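Local coordinates for protein PEPTIDE N-myristoyltransferase (Saccharomyces cerevisiae, PDB 1IIC) that catalyses transfer of the myristoyl group from myristoyl-CoA to the N-terminal glycine of protein substrates, at residues W193-L196 with Y197-F201; T372-L375 with D376-F380. All blocks are in the same frame, centred on the assembly; numbering follows the deposited sequence.

Contact 1: W193-L196 with Y197-F201; sequences WKKL and YEVDF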
ATOM      1  N   TRP A 193      11.208 -19.849   5.384  1.00 25.95           N
ATOM      2  CA  TRP A 193      10.291 -20.604   6.239  1.00 25.49           C
ATOM      3  C   TRP A 193      10.787 -20.865   7.647  1.00 25.49           C
ATOM      4  O   TRP A 193      10.126 -20.496   8.618  1.00 25.99           O
ATOM      5  CB  TRP A 193       9.912 -21.953   5.623  1.00 25.71           C
ATOM      6  CG  TRP A 193       8.761 -22.587   6.367  1.00 26.09           C
ATOM      7  CD1 TRP A 193       7.431 -22.366   6.149  1.00 25.84           C
ATOM      8  CD2 TRP A 193       8.836 -23.452   7.512  1.00 25.82           C
ATOM      9  NE1 TRP A 193       6.677 -23.030   7.082  1.00 25.06           N
ATOM     10  CE2 TRP A 193       7.512 -23.706   7.932  1.00 25.84           C
ATOM     11  CE3 TRP A 193       9.896 -24.032   8.226  1.00 27.10           C
ATOM     12  CZ2 TRP A 193       7.213 -24.521   9.034  1.00 25.63           C
ATOM     13  CZ3 TRP A 193       9.598 -24.845   9.328  1.00 25.25           C
ATOM     14  CH2 TRP A 193       8.267 -25.080   9.717  1.00 26.02           C
ATOM     15  N   LYS A 194      11.938 -21.517   7.766  1.00 25.75           N
ATOM     16  CA  LYS A 194      12.479 -21.849   9.076  1.00 25.37           C
ATOM     17  C   LYS A 194      12.422 -20.687  10.063  1.00 23.95           C
ATOM     18  O   LYS A 194      11.999 -20.863  11.196  1.00 23.87           O
ATOM     19  CB  LYS A 194      13.910 -22.370   8.944  1.00 27.34           C
ATOM     20  CG  LYS A 194      14.425 -23.035  10.213  1.00 30.49           C
ATOM     21  CD  LYS A 194      15.798 -23.670  10.010  1.00 32.37           C
ATOM     22  CE  LYS A 194      16.276 -24.353  11.282  1.00 33.71           C
ATOM     23  NZ  LYS A 194      15.323 -25.412  11.721  1.00 36.90           N
ATOM     24  N   LYS A 195      12.836 -19.498   9.634  1.00 23.78           N
ATOM     25  CA  LYS A 195      12.808 -18.328  10.512  1.00 23.07           C
ATOM     26  C   LYS A 195      11.389 -17.849  10.806  1.00 24.16           C
ATOM     27  O   LYS A 195      11.095 -17.442  11.927  1.00 24.22           O
ATOM     28  CB  LYS A 195      13.615 -17.177   9.905  1.00 21.46           C
ATOM     29  CG  LYS A 195      13.549 -15.871  10.690  1.00 19.44           C
ATOM     30  CD  LYS A 195      14.362 -14.775  10.008  1.00 17.27           C
ATOM     31  CE  LYS A 195      14.306 -13.467  10.772  1.00 17.48           C
ATOM     32  NZ  LYS A 195      15.090 -12.358  10.113  1.00 18.11           N
ATOM     33  N   LEU A 196      10.513 -17.870   9.804  1.00 24.35           N
ATOM     34  CA  LEU A 196       9.131 -17.443  10.020  1.00 25.57           C
ATOM     35  C   LEU A 196       8.496 -18.318  11.097  1.00 26.54           C
ATOM     36  O   LEU A 196       7.767 -17.836  11.968  1.00 26.15           O
ATOM     37  CB  LEU A 196       8.311 -17.571   8.729  1.00 24.59           C
ATOM     38  CG  LEU A 196       8.589 -16.541   7.633  1.00 26.22           C
ATOM     39  CD1 LEU A 196       7.787 -16.893   6.377  1.00 26.11           C
ATOM     40  CD2 LEU A 196       8.210 -15.146   8.134  1.00 24.25           C
ATOM     41  N   TYR A 197       8.781 -19.613  11.030  1.00 27.36           N
ATOM     42  CA  TYR A 197       8.231 -20.551  11.989  1.00 29.06           C
ATOM     43  C   TYR A 197       8.768 -20.289  13.393  1.00 30.28           C
ATOM     44  O   TYR A 197       8.001 -20.221  14.352  1.00 31.15           O
ATOM     45  CB  TYR A 197       8.561 -21.975  11.572  1.00 29.84           C
ATOM     46  CG  TYR A 197       7.986 -23.020  12.495  1.00 31.87           C
ATOM     47  CD1 TYR A 197       6.623 -23.075  12.746  1.00 32.90           C
ATOM     48  CD2 TYR A 197       8.808 -23.965  13.104  1.00 33.81           C
ATOM     49  CE1 TYR A 197       6.087 -24.051  13.589  1.00 35.68           C
ATOM     50  CE2 TYR A 197       8.283 -24.944  13.943  1.00 34.76           C
ATOM     51  CZ  TYR A 197       6.925 -24.984  14.180  1.00 35.62           C
ATOM     52  OH  TYR A 197       6.422 -25.963  15.012  1.00 36.93           O
ATOM     53  N   GLU A 198      10.082 -20.136  13.512  1.00 30.88           N
ATOM     54  CA  GLU A 198      10.694 -19.881  14.805  1.00 33.06           C
ATOM     55  C   GLU A 198      10.265 -18.566  15.466  1.00 33.32           C
ATOM     56  O   GLU A 198      10.294 -18.457  16.692  1.00 33.53           O
ATOM     57  CB  GLU A 198      12.216 -19.960  14.682  1.00 34.76           C
ATOM     58  CG  GLU A 198      12.743 -21.382  14.884  1.00 38.18           C
ATOM     59  CD  GLU A 198      14.193 -21.566  14.465  1.00 39.69           C
ATOM     60  OE1 GLU A 198      15.033 -20.699  14.787  1.00 40.88           O
ATOM     61  OE2 GLU A 198      14.494 -22.593  13.822  1.00 40.85           O
ATOM     62  N   VAL A 199       9.867 -17.570  14.670  1.00 32.44           N
ATOM     63  CA  VAL A 199       9.411 -16.297  15.236  1.00 31.29           C
ATOM     64  C   VAL A 199       7.886 -16.300  15.237  1.00 32.24           C
ATOM     65  O   VAL A 199       7.235 -15.259  15.342  1.00 31.00           O
ATOM     66  CB  VAL A 199       9.913 -15.079  14.429  1.00 31.00           C
ATOM     67  CG1 VAL A 199      11.434 -15.099  14.361  1.00 28.28           C
ATOM     68  CG2 VAL A 199       9.285 -15.072  13.036  1.00 29.35           C
ATOM     69  N   ASP A 200       7.338 -17.500  15.091  1.00 32.75           N
ATOM     70  CA  ASP A 200       5.905 -17.740  15.104  1.00 34.30           C
ATOM     71  C   ASP A 200       5.050 -16.961  14.101  1.00 33.70           C
ATOM     72  O   ASP A 200       3.955 -16.508  14.437  1.00 33.27           O
ATOM     73  CB  ASP A 200       5.377 -17.518  16.522  1.00 35.59           C
ATOM     74  CG  ASP A 200       4.059 -18.219  16.764  1.00 38.78           C
ATOM     75  OD1 ASP A 200       3.933 -19.384  16.325  1.00 38.90           O
ATOM     76  OD2 ASP A 200       3.162 -17.617  17.400  1.00 40.41           O
ATOM     77  N   PHE A 201       5.533 -16.812  12.870  1.00 33.31           N
ATOM     78  CA  PHE A 201       4.751 -16.117  11.855  1.00 33.25           C
ATOM     79  C   PHE A 201       4.027 -17.072  10.910  1.00 33.16           C
ATOM     80  O   PHE A 201       3.153 -16.653  10.154  1.00 34.41           O
ATOM     81  CB  PHE A 201       5.618 -15.122  11.075  1.00 31.27           C
ATOM     82  CG  PHE A 201       5.504 -13.710  11.588  1.00 30.80           C
ATOM     83  CD1 PHE A 201       5.786 -13.416  12.918  1.00 30.07           C
ATOM     84  CD2 PHE A 201       5.053 -12.686  10.763  1.00 30.69           C
ATOM     85  CE1 PHE A 201       5.614 -12.126  13.427  1.00 28.95           C
ATOM     86  CE2 PHE A 201       4.881 -11.394  11.263  1.00 31.19           C
ATOM     87  CZ  PHE A 201       5.162 -11.118  12.607  1.00 28.59           C
TER
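Trp193 and Tyr197, one turn apart, run alongside each other on the short helix 193-198, which a Schellman motif closes at Asp200. Like Trp193, Tyr197 sets CG opposite the backbone N (chi1 -178°), and these similar first torsions send both side chains off the same side of the helix. The ring planes are 16° from parallel but offset so far that little ring area is shared: what sits over the six-membered ring of Trp193 is the methylene Tyr197 CB, a CH-pi contact 3.7 Å from the ring centroid, while Trp193 CH2 lies over one face of the Tyr197 ring, 3.5 Å from Tyr197 CG. Met213 and Asn217 of helix 210-217 also pack on the buried indole.

Leu196 holds the other tight spot. Its CD2 meets Phe201 CB at 3.9 Å, the two side chains crossing at about a right angle, and both touch Leu312 of strand 311-322; the Phe201 ring stands edge-to-face with Phe78.

The solvent side is looser. Exposed Lys194 runs out extended and bends only at its last torsion, yet NZ stays 3.6 Å from Glu198 OE2, a long salt bridge. Glu198 OE1 forms a salt bridge with Lys308 and a hydrogen bond with Tyr309 OH; Lys195 NZ forms a salt bridge with Asp361.

Asp200, with positive phi, is the C-prime residue of the Schellman motif. Asp200 N bonds to Tyr197 O at 2.9 Å. The wider link runs from Phe201 N to Leu196 O at 2.6 Å, nearly straight at hydrogen (168°).

Contact 2: T372-L375 with D376-F380; sequences TLFL and DDLKF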
ATOM      1  N   THR A 372      -4.178 -12.591  -8.810  1.00 18.31           N
ATOM      2  CA  THR A 372      -4.731 -13.945  -8.679  1.00 17.48           C
ATOM      3  C   THR A 372      -4.287 -14.918  -9.774  1.00 18.66           C
ATOM      4  O   THR A 372      -4.494 -16.131  -9.649  1.00 18.60           O
ATOM      5  CB  THR A 372      -6.282 -13.944  -8.626  1.00 18.31           C
ATOM      6  OG1 THR A 372      -6.808 -13.398  -9.843  1.00 18.50           O
ATOM      7  CG2 THR A 372      -6.774 -13.130  -7.424  1.00 18.33           C
ATOM      8  N   LEU A 373      -3.693 -14.403 -10.848  1.00 16.12           N
ATOM      9  CA  LEU A 373      -3.220 -15.287 -11.910  1.00 17.58           C
ATOM     10  C   LEU A 373      -1.981 -16.039 -11.444  1.00 18.05           C
ATOM     11  O   LEU A 373      -1.708 -17.139 -11.930  1.00 18.17           O
ATOM     12  CB  LEU A 373      -2.882 -14.505 -13.193  1.00 16.07           C
ATOM     13  CG  LEU A 373      -4.082 -13.885 -13.927  1.00 14.96           C
ATOM     14  CD1 LEU A 373      -3.626 -13.071 -15.125  1.00 15.03           C
ATOM     15  CD2 LEU A 373      -5.023 -14.977 -14.348  1.00 12.90           C
ATOM     16  N   PHE A 374      -1.239 -15.451 -10.501  1.00 17.44           N
ATOM     17  CA  PHE A 374      -0.020 -16.079  -9.989  1.00 18.16           C
ATOM     18  C   PHE A 374       0.013 -16.433  -8.499  1.00 17.27           C
ATOM     19  O   PHE A 374       0.761 -17.314  -8.092  1.00 18.60           O
ATOM     20  CB  PHE A 374       1.199 -15.203 -10.315  1.00 19.03           C
ATOM     21  CG  PHE A 374       1.177 -13.842  -9.662  1.00 19.06           C
ATOM     22  CD1 PHE A 374       1.454 -13.696  -8.307  1.00 18.08           C
ATOM     23  CD2 PHE A 374       0.908 -12.701 -10.417  1.00 19.29           C
ATOM     24  CE1 PHE A 374       1.470 -12.442  -7.714  1.00 17.91           C
ATOM     25  CE2 PHE A 374       0.922 -11.436  -9.833  1.00 19.41           C
ATOM     26  CZ  PHE A 374       1.205 -11.305  -8.475  1.00 18.06           C
ATOM     27  N   LEU A 375      -0.792 -15.755  -7.692  1.00 17.54           N
ATOM     28  CA  LEU A 375      -0.798 -15.986  -6.253  1.00 17.74           C
ATOM     29  C   LEU A 375      -0.693 -17.448  -5.791  1.00 18.12           C
ATOM     30  O   LEU A 375       0.268 -17.807  -5.111  1.00 16.38           O
ATOM     31  CB  LEU A 375      -2.024 -15.302  -5.630  1.00 16.63           C
ATOM     32  CG  LEU A 375      -1.859 -14.007  -4.798  1.00 17.06           C
ATOM     33  CD1 LEU A 375      -0.566 -13.286  -5.105  1.00 13.15           C
ATOM     34  CD2 LEU A 375      -3.073 -13.090  -5.040  1.00 13.50           C
ATOM     35  N   ASP A 376      -1.656 -18.291  -6.153  1.00 19.46           N
ATOM     36  CA  ASP A 376      -1.620 -19.699  -5.724  1.00 22.36           C
ATOM     37  C   ASP A 376      -0.461 -20.519  -6.299  1.00 22.19           C
ATOM     38  O   ASP A 376       0.185 -21.289  -5.583  1.00 20.76           O
ATOM     39  CB  ASP A 376      -2.932 -20.409  -6.071  1.00 24.43           C
ATOM     40  CG  ASP A 376      -4.121 -19.850  -5.310  1.00 28.63           C
ATOM     41  OD1 ASP A 376      -4.017 -19.673  -4.072  1.00 26.28           O
ATOM     42  OD2 ASP A 376      -5.161 -19.597  -5.961  1.00 31.31           O
ATOM     43  N   ASP A 377      -0.201 -20.360  -7.590  1.00 22.67           N
ATOM     44  CA  ASP A 377       0.875 -21.101  -8.224  1.00 23.68           C
ATOM     45  C   ASP A 377       2.243 -20.782  -7.639  1.00 23.16           C
ATOM     46  O   ASP A 377       3.128 -21.638  -7.612  1.00 22.02           O
ATOM     47  CB  ASP A 377       0.883 -20.830  -9.725  1.00 26.00           C
ATOM     48  CG  ASP A 377      -0.377 -21.321 -10.404  1.00 30.29           C
ATOM     49  OD1 ASP A 377      -1.040 -22.222  -9.842  1.00 31.25           O
ATOM     50  OD2 ASP A 377      -0.705 -20.820 -11.502  1.00 32.77           O
ATOM     51  N   LEU A 378       2.412 -19.555  -7.157  1.00 21.80           N
ATOM     52  CA  LEU A 378       3.690 -19.142  -6.600  1.00 21.74           C
ATOM     53  C   LEU A 378       3.731 -19.290  -5.088  1.00 21.16           C
ATOM     54  O   LEU A 378       4.631 -18.783  -4.419  1.00 20.50           O
ATOM     55  CB  LEU A 378       4.003 -17.706  -7.032  1.00 22.13           C
ATOM     56  CG  LEU A 378       4.224 -17.595  -8.544  1.00 23.76           C
ATOM     57  CD1 LEU A 378       4.619 -16.165  -8.917  1.00 22.68           C
ATOM     58  CD2 LEU A 378       5.330 -18.576  -8.961  1.00 22.37           C
ATOM     59  N   LYS A 379       2.734 -19.987  -4.557  1.00 21.83           N
ATOM     60  CA  LYS A 379       2.655 -20.285  -3.133  1.00 22.40           C
ATOM     61  C   LYS A 379       2.430 -19.134  -2.160  1.00 22.25           C
ATOM     62  O   LYS A 379       2.925 -19.170  -1.033  1.00 22.01           O
ATOM     63  CB  LYS A 379       3.899 -21.089  -2.727  1.00 23.15           C
ATOM     64  CG  LYS A 379       4.102 -22.305  -3.631  1.00 24.44           C
ATOM     65  CD  LYS A 379       5.389 -23.068  -3.343  1.00 27.70           C
ATOM     66  CE  LYS A 379       5.532 -24.222  -4.337  1.00 28.28           C
ATOM     67  NZ  LYS A 379       6.863 -24.864  -4.280  1.00 31.50           N
ATOM     68  N   PHE A 380       1.706 -18.106  -2.590  1.00 20.80           N
ATOM     69  CA  PHE A 380       1.385 -17.019  -1.678  1.00 20.59           C
ATOM     70  C   PHE A 380       0.208 -17.604  -0.917  1.00 20.91           C
ATOM     71  O   PHE A 380      -0.870 -17.773  -1.477  1.00 20.82           O
ATOM     72  CB  PHE A 380       0.933 -15.755  -2.419  1.00 17.82           C
ATOM     73  CG  PHE A 380       2.048 -14.993  -3.056  1.00 17.63           C
ATOM     74  CD1 PHE A 380       2.659 -15.460  -4.214  1.00 17.55           C
ATOM     75  CD2 PHE A 380       2.514 -13.820  -2.479  1.00 17.71           C
ATOM     76  CE1 PHE A 380       3.727 -14.764  -4.789  1.00 20.02           C
ATOM     77  CE2 PHE A 380       3.574 -13.117  -3.040  1.00 18.12           C
ATOM     78  CZ  PHE A 380       4.185 -13.586  -4.197  1.00 18.52           C
TER
HETATM   79  O   HOH W   1      -4.413 -17.481  -7.293  1.00 16.89           O
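The Phe380 ring carries Leu375 CD1 over one face, at 4.1 Å from the ring centroid, and has Leu378 CB in plane at its edge; Phe380 CE1 in turn lies near the plane of the Phe374 ring, at that ring's edge, 4.3 Å from Phe374 CD1. These groups gather round a type I beta turn, Asp376 to Lys379, in the loop between strands 362-366 and 381-392. The Leu375 methyl is displaced toward the rim of the Phe380 ring, a CH-pi contact in which CG is its nearest ring atom. Leu375 and Phe380 cross at about a right angle, and Thr187 of strand 182-190 packs against both.

Leu378 CD1 reaches Phe374 CB at 3.8 Å and approaches the Phe374 ring obliquely. Ile348 of helix 334-357 touches both residues, while Leu317 and Tyr320 of strand 311-322 meet the Phe374 side chain, so the loop is packed against this helix as well as against the sheet.

Two backbone hydrogen bonds tie the segments together, Leu378 N to Phe374 O and Phe380 N to Leu375 O, both 2.9 Å long. Lys379 ends the turn, its N bonded to Asp376 O at 3.0 Å, and has positive phi; Lys379 NZ is hydrogen-bonded to the carbonyl oxygen of Glu216.

Both aspartates are exposed. Asp377 pairs through OD2 with Lys341 in a salt bridge, whereas a water bridges the start of the turn: it donates to Thr372 O at 2.7 Å, donates weakly to Asp376 OD2, and accepts from Asp376 N at 3.1 Å.

Overall arrangement
Contact 1 closes before contact 2 opens along the chain; their centres are about 21 Å apart and their nearest atoms about 9 Å, with no direct touch. Shared elements connect them. Helix 210-217 packs on Trp193 and Tyr197 of contact 1, and its Glu216 carbonyl accepts from Lys379 of contact 2. Strand 311-322 supplies Leu312 to the first contact and Leu317 and Tyr320 to the second, so both pack on this strand of the mixed sheet. Their centres lie about 24 and 19 Å from the centre of the chain, and the acyl-CoA site is not part of either contact.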